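Local coordinates for alginate biosynthesis protein AlgX (Pseudomonas aeruginosa, PDB 4KNC) that takes part in O-acetylation of the exopolysaccharide alginate and protects the polymer from degradation as it crosses the periplasm, at residues D43-R48 against Y144-H149; S190-F195 against Y207-V212; T372-N377 against F412-I417. All blocks are in the same frame, centred on the assembly; numbering follows the deposited sequence.

Contact 1: residues D43-R48 against Y144-H149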
loop_
_atom_site.group_PDB
_atom_site.type_symbol
_atom_site.label_atom_id
_atom_site.label_comp_id
_atom_site.label_asym_id
_atom_site.label_seq_id
_atom_site.Cartn_x
_atom_site.Cartn_y
_atom_site.Cartn_z
ATOM N N ASP A 43 -9.571 23.376 19.763
ATOM C CA ASP A 43 -8.630 22.762 20.689
ATOM C C ASP A 43 -7.258 22.700 20.001
ATOM O O ASP A 43 -6.846 23.660 19.348
ATOM C CB ASP A 43 -9.155 21.379 21.112
ATOM C CG ASP A 43 -8.288 20.707 22.154
ATOM O OD1 ASP A 43 -8.363 21.088 23.343
ATOM O OD2 ASP A 43 -7.529 19.792 21.769
ATOM N N ASP A 44 -6.560 21.579 20.127
ATOM C CA ASP A 44 -5.275 21.401 19.470
ATOM C C ASP A 44 -5.429 20.658 18.130
ATOM O O ASP A 44 -4.463 20.081 17.614
ATOM C CB ASP A 44 -4.327 20.620 20.381
ATOM C CG ASP A 44 -3.736 21.471 21.486
ATOM O OD1 ASP A 44 -4.184 22.626 21.667
ATOM O OD2 ASP A 44 -2.815 20.976 22.174
ATOM N N TRP A 45 -6.639 20.649 17.577
ATOM C CA TRP A 45 -6.840 20.059 16.253
ATOM C C TRP A 45 -6.152 20.900 15.171
ATOM O O TRP A 45 -6.284 22.124 15.131
ATOM C CB TRP A 45 -8.332 19.841 15.953
ATOM C CG TRP A 45 -8.852 18.598 16.617
ATOM C CD1 TRP A 45 -9.247 18.466 17.920
ATOM C CD2 TRP A 45 -8.979 17.298 16.027
ATOM N NE1 TRP A 45 -9.630 17.171 18.168
ATOM C CE2 TRP A 45 -9.474 16.433 17.022
ATOM C CE3 TRP A 45 -8.735 16.785 14.748
ATOM C CZ2 TRP A 45 -9.723 15.079 16.784
ATOM C CZ3 TRP A 45 -8.988 15.441 14.509
ATOM C CH2 TRP A 45 -9.480 14.606 15.521
ATOM N N LEU A 46 -5.373 20.229 14.332
ATOM C CA LEU A 46 -4.849 20.833 13.119
ATOM C C LEU A 46 -5.375 20.033 11.921
ATOM O O LEU A 46 -5.584 18.822 12.023
ATOM C CB LEU A 46 -3.314 20.805 13.111
ATOM C CG LEU A 46 -2.515 21.523 14.203
ATOM C CD1 LEU A 46 -1.014 21.490 13.857
ATOM C CD2 LEU A 46 -2.987 22.968 14.408
ATOM N N PHE A 47 -5.595 20.702 10.793
ATOM C CA PHE A 47 -5.932 19.986 9.570
ATOM C C PHE A 47 -5.010 20.445 8.455
ATOM O O PHE A 47 -4.557 21.584 8.457
ATOM C CB PHE A 47 -7.374 20.263 9.160
ATOM C CG PHE A 47 -8.400 19.604 10.041
ATOM C CD1 PHE A 47 -8.679 20.111 11.302
ATOM C CD2 PHE A 47 -9.098 18.475 9.598
ATOM C CE1 PHE A 47 -9.644 19.504 12.109
ATOM C CE2 PHE A 47 -10.056 17.870 10.397
ATOM C CZ PHE A 47 -10.326 18.386 11.659
ATOM N N ARG A 48 -4.735 19.556 7.508
ATOM C CA ARG A 48 -4.033 19.915 6.284
ATOM C C ARG A 48 -5.062 20.200 5.204
ATOM O O ARG A 48 -5.945 19.399 4.984
ATOM C CB ARG A 48 -3.143 18.760 5.837
ATOM C CG ARG A 48 -2.205 18.263 6.932
ATOM C CD ARG A 48 -1.579 16.961 6.502
ATOM N NE ARG A 48 -2.555 15.875 6.515
ATOM C CZ ARG A 48 -2.285 14.624 6.156
ATOM N NH1 ARG A 48 -1.074 14.305 5.732
ATOM N NH2 ARG A 48 -3.228 13.689 6.218
ATOM N N TYR A 144 -9.706 10.119 14.562
ATOM C CA TYR A 144 -8.309 10.510 14.285
ATOM C C TYR A 144 -7.588 11.169 15.454
ATOM O O TYR A 144 -8.217 11.818 16.289
ATOM C CB TYR A 144 -8.262 11.481 13.105
ATOM C CG TYR A 144 -8.224 10.795 11.755
ATOM C CD1 TYR A 144 -7.055 10.186 11.305
ATOM C CD2 TYR A 144 -9.354 10.756 10.928
ATOM C CE1 TYR A 144 -7.001 9.554 10.076
ATOM C CE2 TYR A 144 -9.311 10.124 9.685
ATOM C CZ TYR A 144 -8.126 9.521 9.272
ATOM O OH TYR A 144 -8.041 8.887 8.057
ATOM N N PHE A 145 -6.263 11.024 15.505
ATOM C CA PHE A 145 -5.464 11.844 16.411
ATOM C C PHE A 145 -5.643 13.322 16.048
ATOM O O PHE A 145 -5.879 13.662 14.879
ATOM C CB PHE A 145 -3.975 11.457 16.381
ATOM C CG PHE A 145 -3.656 10.157 17.095
ATOM C CD1 PHE A 145 -3.500 10.120 18.480
ATOM C CD2 PHE A 145 -3.511 8.971 16.379
ATOM C CE1 PHE A 145 -3.207 8.920 19.137
ATOM C CE2 PHE A 145 -3.216 7.775 17.018
ATOM C CZ PHE A 145 -3.058 7.752 18.406
ATOM N N LYS A 146 -5.533 14.183 17.060
ATOM C CA LYS A 146 -5.660 15.639 16.928
ATOM C C LYS A 146 -4.717 16.271 15.920
ATOM O O LYS A 146 -5.108 17.172 15.179
ATOM C CB LYS A 146 -5.417 16.318 18.285
ATOM C CG LYS A 146 -6.495 16.026 19.315
ATOM C CD LYS A 146 -6.176 16.701 20.651
ATOM C CE LYS A 146 -7.348 16.619 21.600
ATOM N NZ LYS A 146 -7.033 17.330 22.867
ATOM N N GLY A 147 -3.468 15.817 15.917
ATOM C CA GLY A 147 -2.441 16.447 15.106
ATOM C C GLY A 147 -1.584 15.419 14.392
ATOM O O GLY A 147 -0.374 15.583 14.270
ATOM N N ASP A 148 -2.221 14.347 13.917
ATOM C CA ASP A 148 -1.500 13.264 13.258
ATOM C C ASP A 148 -2.360 12.675 12.145
ATOM O O ASP A 148 -3.571 12.887 12.117
ATOM C CB ASP A 148 -1.114 12.181 14.272
ATOM C CG ASP A 148 -0.082 11.210 13.724
ATOM O OD1 ASP A 148 1.098 11.604 13.559
ATOM O OD2 ASP A 148 -0.437 10.041 13.475
ATOM N N HIS A 149 -1.724 11.945 11.233
ATOM C CA HIS A 149 -2.411 11.344 10.092
ATOM C C HIS A 149 -2.927 9.916 10.368
ATOM O O HIS A 149 -3.631 9.342 9.551
ATOM C CB HIS A 149 -1.484 11.349 8.858
ATOM C CG HIS A 149 -0.216 10.573 9.050
ATOM N ND1 HIS A 149 0.772 10.969 9.930
ATOM C CD2 HIS A 149 0.235 9.434 8.470
ATOM C CE1 HIS A 149 1.768 10.100 9.890
ATOM N NE2 HIS A 149 1.470 9.161 9.011
#
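W45 and K146 make the close-packed half of this contact. The lysine crosses the indole at about a right angle: its CA sits over the six-membered ring, 3.8 Å from the centroid and 9° off the normal, a CH-pi contact, while CG drops onto the five-membered side, 3.5 Å from W45 NE1. Farther along the ring, W45 CH2 comes within 3.2 Å of Y144 O, oblique to the ring plane. The backbones are tied beside it by L46 N donating to K146 O over 3.2 Å, nearly straight at 167°. R89, from helix 89-93, touches W45 and also hydrogen-bonds L46 O and F145 O, so it joins both segments.

Toward solvent the contact thins to one ion pair. The K146 chain runs extended beyond CG until NZ meets D43 OD2 at 2.7 Å, on the syn side but 33° out of the carboxylate plane. D44 N reaches the same oxygen from the opposite face at 2.6 Å. At the other end, the R48 guanidinium only passes H149 CB; R48 NH2 salt-bridges D52.

With aliphatic carbons on the indole and the ammonium on D43 at the solvent side, K146 is used along its whole length. Two donors on OD2 would favour an ionised D43, though its poor order makes the geometry uncertain; the loop so held carries D148, inferred to be an active-site residue.

Contact 2: residues S190-F195 against Y207-V212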
loop_
_atom_site.group_PDB
_atom_site.type_symbol
_atom_site.label_atom_id
_atom_site.label_comp_id
_atom_site.label_asym_id
_atom_site.label_seq_id
_atom_site.Cartn_x
_atom_site.Cartn_y
_atom_site.Cartn_z
ATOM N N SER A 190 1.021 6.499 23.389
ATOM C CA SER A 190 1.395 7.901 23.369
ATOM C C SER A 190 1.664 8.362 21.945
ATOM O O SER A 190 2.354 7.683 21.188
ATOM C CB SER A 190 2.651 8.124 24.208
ATOM O OG SER A 190 3.749 7.434 23.640
ATOM N N LYS A 191 1.144 9.527 21.582
ATOM C CA LYS A 191 1.498 10.098 20.287
ATOM C C LYS A 191 1.610 11.609 20.312
ATOM O O LYS A 191 0.675 12.312 20.691
ATOM C CB LYS A 191 0.507 9.686 19.192
ATOM C CG LYS A 191 0.984 10.141 17.798
ATOM C CD LYS A 191 0.246 9.450 16.679
ATOM C CE LYS A 191 0.639 7.992 16.573
ATOM N NZ LYS A 191 1.890 7.824 15.809
ATOM N N LEU A 192 2.775 12.106 19.920
ATOM C CA LEU A 192 2.922 13.521 19.640
ATOM C C LEU A 192 2.807 13.577 18.125
ATOM O O LEU A 192 3.653 13.030 17.417
ATOM C CB LEU A 192 4.291 14.040 20.113
ATOM C CG LEU A 192 4.620 15.501 19.771
ATOM C CD1 LEU A 192 3.585 16.430 20.387
ATOM C CD2 LEU A 192 6.040 15.903 20.197
ATOM N N GLY A 193 1.742 14.198 17.631
ATOM C CA GLY A 193 1.402 14.088 16.223
ATOM C C GLY A 193 2.378 14.740 15.269
ATOM O O GLY A 193 2.998 15.752 15.606
ATOM N N THR A 194 2.500 14.177 14.066
ATOM C CA THR A 194 3.357 14.762 13.031
ATOM C C THR A 194 2.951 16.181 12.615
ATOM O O THR A 194 3.799 16.987 12.230
ATOM C CB THR A 194 3.416 13.883 11.763
ATOM O OG1 THR A 194 2.098 13.743 11.214
ATOM C CG2 THR A 194 3.990 12.508 12.084
ATOM N N PHE A 195 1.663 16.501 12.682
ATOM C CA PHE A 195 1.239 17.839 12.258
ATOM C C PHE A 195 1.716 18.821 13.322
ATOM O O PHE A 195 2.118 19.938 13.006
ATOM C CB PHE A 195 -0.293 17.992 12.114
ATOM C CG PHE A 195 -0.955 17.009 11.159
ATOM C CD1 PHE A 195 -0.225 16.061 10.462
ATOM C CD2 PHE A 195 -2.331 17.044 10.982
ATOM C CE1 PHE A 195 -0.855 15.160 9.596
ATOM C CE2 PHE A 195 -2.975 16.143 10.117
ATOM C CZ PHE A 195 -2.230 15.205 9.425
ATOM N N TYR A 207 2.744 21.458 21.281
ATOM C CA TYR A 207 1.470 20.771 21.503
ATOM C C TYR A 207 1.633 19.557 22.425
ATOM O O TYR A 207 2.692 18.926 22.476
ATOM C CB TYR A 207 0.814 20.369 20.168
ATOM C CG TYR A 207 0.399 21.534 19.269
ATOM C CD1 TYR A 207 1.284 22.068 18.326
ATOM C CD2 TYR A 207 -0.874 22.089 19.358
ATOM C CE1 TYR A 207 0.908 23.134 17.501
ATOM C CE2 TYR A 207 -1.260 23.146 18.536
ATOM C CZ TYR A 207 -0.367 23.664 17.612
ATOM O OH TYR A 207 -0.759 24.708 16.805
ATOM N N ALA A 208 0.574 19.241 23.160
ATOM C CA ALA A 208 0.603 18.122 24.097
ATOM C C ALA A 208 0.663 16.774 23.394
ATOM O O ALA A 208 -0.029 16.554 22.397
ATOM C CB ALA A 208 -0.616 18.167 25.011
ATOM N N THR A 209 1.484 15.876 23.929
ATOM C CA THR A 209 1.461 14.478 23.522
ATOM C C THR A 209 0.117 13.871 23.904
ATOM O O THR A 209 -0.356 14.059 25.022
ATOM C CB THR A 209 2.547 13.679 24.240
ATOM O OG1 THR A 209 3.817 14.246 23.934
ATOM C CG2 THR A 209 2.522 12.209 23.812
ATOM N N GLN A 210 -0.497 13.152 22.974
ATOM C CA GLN A 210 -1.760 12.470 23.250
ATOM C C GLN A 210 -1.537 11.064 23.798
ATOM O O GLN A 210 -0.634 10.347 23.364
ATOM C CB GLN A 210 -2.597 12.366 21.977
ATOM C CG GLN A 210 -3.565 13.502 21.757
ATOM C CD GLN A 210 -4.604 13.168 20.692
ATOM O OE1 GLN A 210 -4.340 13.281 19.492
ATOM N NE2 GLN A 210 -5.791 12.761 21.129
ATOM N N TYR A 211 -2.378 10.667 24.744
ATOM C CA TYR A 211 -2.335 9.318 25.288
ATOM C C TYR A 211 -3.704 8.703 25.125
ATOM O O TYR A 211 -4.655 9.183 25.723
ATOM C CB TYR A 211 -1.959 9.347 26.768
ATOM C CG TYR A 211 -0.492 9.613 26.980
ATOM C CD1 TYR A 211 0.011 10.906 26.959
ATOM C CD2 TYR A 211 0.398 8.566 27.166
ATOM C CE1 TYR A 211 1.368 11.145 27.139
ATOM C CE2 TYR A 211 1.750 8.796 27.341
ATOM C CZ TYR A 211 2.228 10.078 27.326
ATOM O OH TYR A 211 3.578 10.286 27.506
ATOM N N VAL A 212 -3.804 7.665 24.295
ATOM C CA VAL A 212 -5.077 6.983 24.068
ATOM C C VAL A 212 -4.982 5.517 24.469
ATOM O O VAL A 212 -3.888 5.003 24.727
ATOM C CB VAL A 212 -5.511 7.063 22.585
ATOM C CG1 VAL A 212 -5.710 8.510 22.178
ATOM C CG2 VAL A 212 -4.472 6.392 21.678
HETATM O O HOH W 1 -0.033 15.394 19.477
#
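S190, near the end of strand 180-191, lies against the Y211 ring: its CA stands 3.9 Å above the ring plane, offset toward the rim, and its CB comes to 3.3 Å from Y211 CE2. The two residues form a non-hydrogen-bonded antiparallel pair, with both side chains on the same face of the ribbon.

K191 comes next, in the hydrogen-bonded pair with Q210, and the bonds are short. K191 N gives to Q210 O at 2.6 Å, in the carbonyl plane; Q210 N returns to K191 O at 2.7 Å from 39° above that carbonyl's plane. T209 CG2 also packs 3.6 Å from K191 O. Both long side chains share the opposite face from S190 and Y211, but their polar ends go to other partners: K191 NZ hydrogen-bonds Y249 OH, with a long, weak ion pair to D148, and Q210 OE1 accepts from K146 N.

At L192 regular pairing has ended. CG lies anti to the backbone N (chi1 175°), and beyond it CD1 approaches Y207 O at 3.4 Å. As the backbones diverge, a water bridges them, accepting from G193 N at 2.8 Å and donating to A208 O, with a weak bond to K191 O as well.

G193 is the N-cap residue of the helix begun by T194 and F195. The contact is therefore the end of a two-stranded antiparallel ribbon, 180-191 with 210-220, where the first strand turns into helix 194-203 and the chain comes back through Y207. That tyrosine stacks its ring with H196 and touches L46 of strand 46-48, while F195 packs on the same strand.

Contact 3: residues T372-N377 against F412-I417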
loop_
_atom_site.group_PDB
_atom_site.type_symbol
_atom_site.label_atom_id
_atom_site.label_comp_id
_atom_site.label_asym_id
_atom_site.label_seq_id
_atom_site.Cartn_x
_atom_site.Cartn_y
_atom_site.Cartn_z
ATOM N N THR A 372 18.309 -0.908 -17.440
ATOM C CA THR A 372 18.209 -0.433 -18.807
ATOM C C THR A 372 17.941 -1.620 -19.699
ATOM O O THR A 372 18.613 -2.642 -19.590
ATOM C CB THR A 372 19.477 0.315 -19.259
ATOM O OG1 THR A 372 19.757 1.353 -18.316
ATOM C CG2 THR A 372 19.249 0.938 -20.622
ATOM N N ILE A 373 16.935 -1.481 -20.561
ATOM C CA ILE A 373 16.505 -2.545 -21.448
ATOM C C ILE A 373 16.666 -2.121 -22.902
ATOM O O ILE A 373 15.976 -1.207 -23.358
ATOM C CB ILE A 373 15.020 -2.889 -21.215
ATOM C CG1 ILE A 373 14.810 -3.461 -19.810
ATOM C CG2 ILE A 373 14.572 -3.867 -22.238
ATOM C CD1 ILE A 373 14.511 -2.408 -18.721
ATOM N N TRP A 374 17.577 -2.781 -23.620
ATOM C CA TRP A 374 17.833 -2.490 -25.031
ATOM C C TRP A 374 17.104 -3.466 -25.940
ATOM O O TRP A 374 17.028 -4.678 -25.656
ATOM C CB TRP A 374 19.332 -2.565 -25.366
ATOM C CG TRP A 374 20.153 -1.445 -24.816
ATOM C CD1 TRP A 374 20.834 -1.432 -23.633
ATOM C CD2 TRP A 374 20.386 -0.168 -25.425
ATOM N NE1 TRP A 374 21.470 -0.226 -23.465
ATOM C CE2 TRP A 374 21.211 0.567 -24.552
ATOM C CE3 TRP A 374 19.971 0.425 -26.619
ATOM C CZ2 TRP A 374 21.631 1.867 -24.838
ATOM C CZ3 TRP A 374 20.395 1.715 -26.902
ATOM C CH2 TRP A 374 21.212 2.418 -26.019
ATOM N N TYR A 375 16.616 -2.935 -27.058
ATOM C CA TYR A 375 15.952 -3.731 -28.073
ATOM C C TYR A 375 16.776 -3.775 -29.361
ATOM O O TYR A 375 17.686 -2.972 -29.552
ATOM C CB TYR A 375 14.550 -3.178 -28.328
ATOM C CG TYR A 375 13.701 -3.171 -27.079
ATOM C CD1 TYR A 375 13.116 -4.340 -26.612
ATOM C CD2 TYR A 375 13.507 -2.005 -26.351
ATOM C CE1 TYR A 375 12.346 -4.348 -25.466
ATOM C CE2 TYR A 375 12.738 -2.002 -25.201
ATOM C CZ TYR A 375 12.161 -3.178 -24.766
ATOM O OH TYR A 375 11.397 -3.191 -23.625
ATOM N N MET A 376 16.444 -4.713 -30.238
ATOM C CA MET A 376 17.176 -4.937 -31.486
ATOM C C MET A 376 17.128 -3.756 -32.464
ATOM O O MET A 376 17.779 -3.787 -33.505
ATOM C CB MET A 376 16.665 -6.205 -32.177
ATOM C CG MET A 376 16.815 -7.481 -31.352
ATOM S SD MET A 376 18.368 -8.361 -31.605
ATOM C CE MET A 376 18.157 -9.769 -30.516
ATOM N N ASN A 377 16.367 -2.720 -32.120
ATOM C CA ASN A 377 16.219 -1.541 -32.970
ATOM C C ASN A 377 16.906 -0.304 -32.389
ATOM O O ASN A 377 16.628 0.825 -32.794
ATOM C CB ASN A 377 14.737 -1.250 -33.167
ATOM C CG ASN A 377 13.981 -1.249 -31.864
ATOM O OD1 ASN A 377 14.187 -0.380 -31.020
ATOM N ND2 ASN A 377 13.114 -2.237 -31.679
ATOM N N PHE A 412 13.830 -8.064 -27.545
ATOM C CA PHE A 412 14.803 -7.888 -26.474
ATOM C C PHE A 412 16.237 -8.125 -26.959
ATOM O O PHE A 412 16.525 -9.113 -27.641
ATOM C CB PHE A 412 14.474 -8.833 -25.316
ATOM C CG PHE A 412 15.443 -8.754 -24.163
ATOM C CD1 PHE A 412 15.388 -7.706 -23.261
ATOM C CD2 PHE A 412 16.401 -9.740 -23.976
ATOM C CE1 PHE A 412 16.282 -7.633 -22.194
ATOM C CE2 PHE A 412 17.292 -9.680 -22.917
ATOM C CZ PHE A 412 17.233 -8.620 -22.022
ATOM N N LEU A 413 17.131 -7.202 -26.621
ATOM C CA LEU A 413 18.541 -7.410 -26.882
ATOM C C LEU A 413 19.326 -7.524 -25.584
ATOM O O LEU A 413 20.097 -8.465 -25.402
ATOM C CB LEU A 413 19.125 -6.285 -27.723
ATOM C CG LEU A 413 20.651 -6.409 -27.739
ATOM C CD1 LEU A 413 21.097 -7.523 -28.699
ATOM C CD2 LEU A 413 21.301 -5.089 -28.073
ATOM N N SER A 414 19.142 -6.575 -24.672
ATOM C CA SER A 414 19.920 -6.650 -23.432
ATOM C C SER A 414 19.275 -6.056 -22.181
ATOM O O SER A 414 18.386 -5.209 -22.254
ATOM C CB SER A 414 21.317 -6.043 -23.631
ATOM O OG SER A 414 21.287 -4.644 -23.433
ATOM N N LEU A 415 19.738 -6.537 -21.031
ATOM C CA LEU A 415 19.427 -5.937 -19.750
ATOM C C LEU A 415 20.723 -5.542 -19.052
ATOM O O LEU A 415 21.646 -6.359 -18.927
ATOM C CB LEU A 415 18.633 -6.892 -18.856
ATOM C CG LEU A 415 18.526 -6.429 -17.392
ATOM C CD1 LEU A 415 17.683 -5.171 -17.270
ATOM C CD2 LEU A 415 17.980 -7.526 -16.481
ATOM N N GLU A 416 20.767 -4.292 -18.592
ATOM C CA GLU A 416 21.926 -3.724 -17.928
ATOM C C GLU A 416 21.512 -3.170 -16.580
ATOM O O GLU A 416 20.391 -2.682 -16.420
ATOM C CB GLU A 416 22.514 -2.577 -18.755
ATOM C CG GLU A 416 23.067 -2.970 -20.106
ATOM C CD GLU A 416 23.584 -1.768 -20.887
ATOM O OE1 GLU A 416 24.431 -1.958 -21.784
ATOM O OE2 GLU A 416 23.145 -0.632 -20.605
ATOM N N ILE A 417 22.423 -3.205 -15.617
ATOM C CA ILE A 417 22.089 -2.738 -14.279
ATOM C C ILE A 417 23.079 -1.714 -13.711
ATOM O O ILE A 417 24.256 -2.005 -13.524
ATOM C CB ILE A 417 21.908 -3.922 -13.307
ATOM C CG1 ILE A 417 20.682 -4.739 -13.719
ATOM C CG2 ILE A 417 21.784 -3.422 -11.867
ATOM C CD1 ILE A 417 20.296 -5.815 -12.749
#
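W374 reaches across to S414 and then to E416, three side chains on one face of an antiparallel strand pair. Its CB lies 3.4 Å from S414 OG and also touches L413 CD2. Chi1 (-72°) sets W374 CG anti to the carbonyl carbon, 3.7 Å from S414 OG; of the ring atoms CD1 comes closest to that hydroxyl oxygen, at 3.2 Å and oblique to the ring. One atom on, NE1 gives a weak hydrogen bond to E416 OE2 at 3.3 Å; the carboxylate oxygen stands at the indole edge in the ring plane, although the carboxylate is itself turned 76° from the ring. E416 comes to this meeting with its chain extended beyond CG. The W374 side chain also touches R380 of strand 380-386.

Beneath the other face, I373 packs CG1 on L415 CD1, and I373 CG2 meets the edge of the F412 ring, 4.1 Å from F412 CD1. Outside the strand end, M376 SD and CE rest on L413 CD1.

The backbone keeps regular register from T372-E416 to W374-S414 and then slips by one residue. W374 O accepts from both L413 N, at 2.7 Å, and S414 N, at 3.0 Å. L413 and S414 opposite W374 make a classic beta bulge, joining the central strands 368-375 and 412-418 of a four-stranded antiparallel sheet in the carbohydrate-binding module, a domain that may bind alginate.

Contacts 1 and 2 form one continuous patch of the SGNH hydrolase-like domain, their centres 9 Å apart. Loop 144-149 and strand 46-48 both join them: G147 O probably accepts from F195 N at 2.7 Å, and R48 NE packs 3.0 Å from F195 CZ. Contact 1 supplies D148 of the inferred active site, which hydrogen-bonds H150, and the nearest side-chain atoms of H149 and the proposed nucleophile S243 are about 5 Å apart; contact 2 borders the site through K191, whose CD lies 3.3 Å from D148 OD2. Contact 3 belongs to the carbohydrate-binding module, its nearest atoms about 32 Å from contact 1 and 34 Å from contact 2.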